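Local coordinates for protein Baccell_00875 (Bacteroides cellulosilyticus DSM 14838, PDB 5NOK) that is probably a polysaccharide lyase that acts on rhamnose-capped side chains of complex arabinogalactan glycans, at residues Q120-E125 with E236-A241. Numbering follows the deposited sequence.
Sequences QGDLVE and EWHVFA
Leu123 with Val239 and Glu125 with Trp237 form the hydrogen-bonded pairs of two antiparallel strands, whose local axes approach to 4.6 Å with their directions 165° apart. The 2.8 Å bond from Val239 N to Leu123 O is one of four between the backbones. In the turn just before Asp122 a water bridges the segments, donating to Gly121 O at 2.8 Å and accepting from Ala241 N at 3.1 Å.

On the buried face of Leu123, Glu125, Trp237 and Val239 the contact centres on the Glu125 carboxylate. Trp237 holds CG between its backbone N and carbonyl carbon (chi1 55°), which brings the indole alongside Glu125; NE1 then donates to Glu125 OE1 at 2.8 Å, meeting the anti lone pair from slightly off the ring plane. The same oxygen is hydrogen-bonded to Tyr127 OH and Trp72 NE1, while OE2 forms a salt bridge with Arg116. Leu123 CB and Val239 CB pack at 4.1 Å, and Leu123 also touches Ile40 and Leu43 of strand 40-45.

Across the sheet, Val124 CG2 sits 3.8 Å from the His238 ring centroid, 9° off the normal, a CH-pi contact. Asp122 OD1 lies 3.3 Å from Phe240 CB, while its OD2 forms a salt bridge with Lys255, whose ammonium also makes a cation-pi contact with Phe240.

A phenylalanine in place of Trp237 would probably leave Glu125 OE1 one donor short and its carboxylate freer to turn. The contact joins neighbouring central strands of the eight-stranded antiparallel sheet, and the donors and Arg116 around Glu125 are likely to stabilise a buried negative charge.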
loop_
_atom_site.group_PDB
_atom_site.type_symbol
_atom_site.label_atom_id
_atom_site.label_comp_id
_atom_site.label_asym_id
_atom_site.label_seq_id
_atom_site.Cartn_x
_atom_site.Cartn_y
_atom_site.Cartn_z
ATOM N N GLN A 120 -4.998 33.287 -3.499
ATOM C CA GLN A 120 -4.123 33.339 -2.332
ATOM C C GLN A 120 -3.040 32.236 -2.379
ATOM O O GLN A 120 -2.871 31.468 -1.426
ATOM C CB GLN A 120 -4.960 33.304 -1.025
ATOM C CG GLN A 120 -4.135 33.747 0.198
ATOM C CD GLN A 120 -4.937 34.000 1.473
ATOM O OE1 GLN A 120 -6.067 34.481 1.444
ATOM N NE2 GLN A 120 -4.333 33.694 2.591
ATOM N N GLY A 121 -2.346 32.132 -3.514
ATOM C CA GLY A 121 -1.310 31.110 -3.710
ATOM C C GLY A 121 -1.763 29.667 -3.982
ATOM O O GLY A 121 -0.912 28.802 -4.179
ATOM N N ASP A 122 -3.075 29.387 -3.963
ATOM C CA ASP A 122 -3.630 28.090 -4.382
ATOM C C ASP A 122 -4.184 28.108 -5.820
ATOM O O ASP A 122 -4.757 29.098 -6.279
ATOM C CB ASP A 122 -4.816 27.714 -3.507
ATOM C CG ASP A 122 -4.478 27.614 -2.030
ATOM O OD1 ASP A 122 -3.291 27.745 -1.602
ATOM O OD2 ASP A 122 -5.456 27.368 -1.293
ATOM N N LEU A 123 -4.101 26.980 -6.492
ATOM C CA LEU A 123 -4.752 26.825 -7.774
ATOM C C LEU A 123 -6.162 26.305 -7.556
ATOM O O LEU A 123 -6.362 25.225 -6.993
ATOM C CB LEU A 123 -3.940 25.861 -8.617
ATOM C CG LEU A 123 -4.517 25.285 -9.901
ATOM C CD1 LEU A 123 -4.817 26.395 -10.901
ATOM C CD2 LEU A 123 -3.493 24.298 -10.455
ATOM N N VAL A 124 -7.149 27.073 -7.965
ATOM C CA VAL A 124 -8.542 26.633 -7.942
ATOM C C VAL A 124 -8.912 26.312 -9.383
ATOM O O VAL A 124 -8.765 27.166 -10.255
ATOM C CB VAL A 124 -9.435 27.752 -7.412
ATOM C CG1 VAL A 124 -10.894 27.299 -7.289
ATOM C CG2 VAL A 124 -8.864 28.249 -6.102
ATOM N N GLU A 125 -9.364 25.090 -9.634
ATOM C CA GLU A 125 -9.785 24.675 -10.980
ATOM C C GLU A 125 -11.238 24.303 -10.932
ATOM O O GLU A 125 -11.647 23.531 -10.059
ATOM C CB GLU A 125 -9.019 23.440 -11.431
ATOM C CG GLU A 125 -7.538 23.626 -11.644
ATOM C CD GLU A 125 -6.947 22.557 -12.573
ATOM O OE1 GLU A 125 -6.957 21.374 -12.182
ATOM O OE2 GLU A 125 -6.479 22.894 -13.689
ATOM N N GLU A 236 -14.958 21.030 -8.658
ATOM C CA GLU A 236 -14.005 22.074 -8.285
ATOM C C GLU A 236 -13.001 21.516 -7.308
ATOM O O GLU A 236 -13.379 20.845 -6.335
ATOM C CB GLU A 236 -14.721 23.283 -7.643
ATOM C CG GLU A 236 -13.813 24.490 -7.420
ATOM C CD GLU A 236 -14.442 25.584 -6.553
ATOM O OE1 GLU A 236 -14.776 25.346 -5.344
ATOM O OE2 GLU A 236 -14.598 26.703 -7.096
ATOM N N TRP A 237 -11.719 21.797 -7.528
ATOM C CA TRP A 237 -10.732 21.500 -6.494
ATOM C C TRP A 237 -9.748 22.594 -6.302
ATOM O O TRP A 237 -9.587 23.440 -7.193
ATOM C CB TRP A 237 -10.033 20.170 -6.747
ATOM C CG TRP A 237 -9.374 19.973 -8.069
ATOM C CD1 TRP A 237 -8.500 20.823 -8.711
ATOM C CD2 TRP A 237 -9.453 18.800 -8.874
ATOM N NE1 TRP A 237 -8.048 20.242 -9.875
ATOM C CE2 TRP A 237 -8.623 19.007 -10.005
ATOM C CE3 TRP A 237 -10.148 17.581 -8.757
ATOM C CZ2 TRP A 237 -8.466 18.037 -11.011
ATOM C CZ3 TRP A 237 -9.998 16.621 -9.776
ATOM C CH2 TRP A 237 -9.169 16.860 -10.885
ATOM N N HIS A 238 -9.124 22.586 -5.117
ATOM C CA HIS A 238 -8.009 23.468 -4.777
ATOM C C HIS A 238 -6.737 22.636 -4.657
ATOM O O HIS A 238 -6.739 21.552 -4.020
ATOM C CB HIS A 238 -8.198 24.138 -3.416
ATOM C CG HIS A 238 -9.227 25.223 -3.377
ATOM N ND1 HIS A 238 -10.463 25.117 -3.991
ATOM C CD2 HIS A 238 -9.249 26.390 -2.686
ATOM C CE1 HIS A 238 -11.184 26.194 -3.714
ATOM N NE2 HIS A 238 -10.469 26.979 -2.923
ATOM N N VAL A 239 -5.670 23.153 -5.265
ATOM C CA VAL A 239 -4.316 22.573 -5.216
ATOM C C VAL A 239 -3.385 23.577 -4.517
ATOM O O VAL A 239 -3.445 24.774 -4.796
ATOM C CB VAL A 239 -3.785 22.262 -6.619
ATOM C CG1 VAL A 239 -2.354 21.762 -6.552
ATOM C CG2 VAL A 239 -4.682 21.245 -7.315
ATOM N N PHE A 240 -2.556 23.091 -3.586
ATOM C CA PHE A 240 -1.866 23.976 -2.650
ATOM C C PHE A 240 -0.708 23.276 -1.979
ATOM O O PHE A 240 -0.718 22.069 -1.824
ATOM C CB PHE A 240 -2.842 24.481 -1.579
ATOM C CG PHE A 240 -3.506 23.368 -0.811
ATOM C CD1 PHE A 240 -2.910 22.830 0.314
ATOM C CD2 PHE A 240 -4.711 22.819 -1.243
ATOM C CE1 PHE A 240 -3.505 21.783 1.007
ATOM C CE2 PHE A 240 -5.326 21.786 -0.535
ATOM C CZ PHE A 240 -4.706 21.259 0.577
ATOM N N ALA A 241 0.275 24.078 -1.593
ATOM C CA ALA A 241 1.417 23.631 -0.800
ATOM C C ALA A 241 1.022 23.426 0.636
ATOM O O ALA A 241 0.193 24.128 1.155
ATOM C CB ALA A 241 2.535 24.669 -0.858
HETATM O O HOH W 1 0.401 27.020 -2.403
#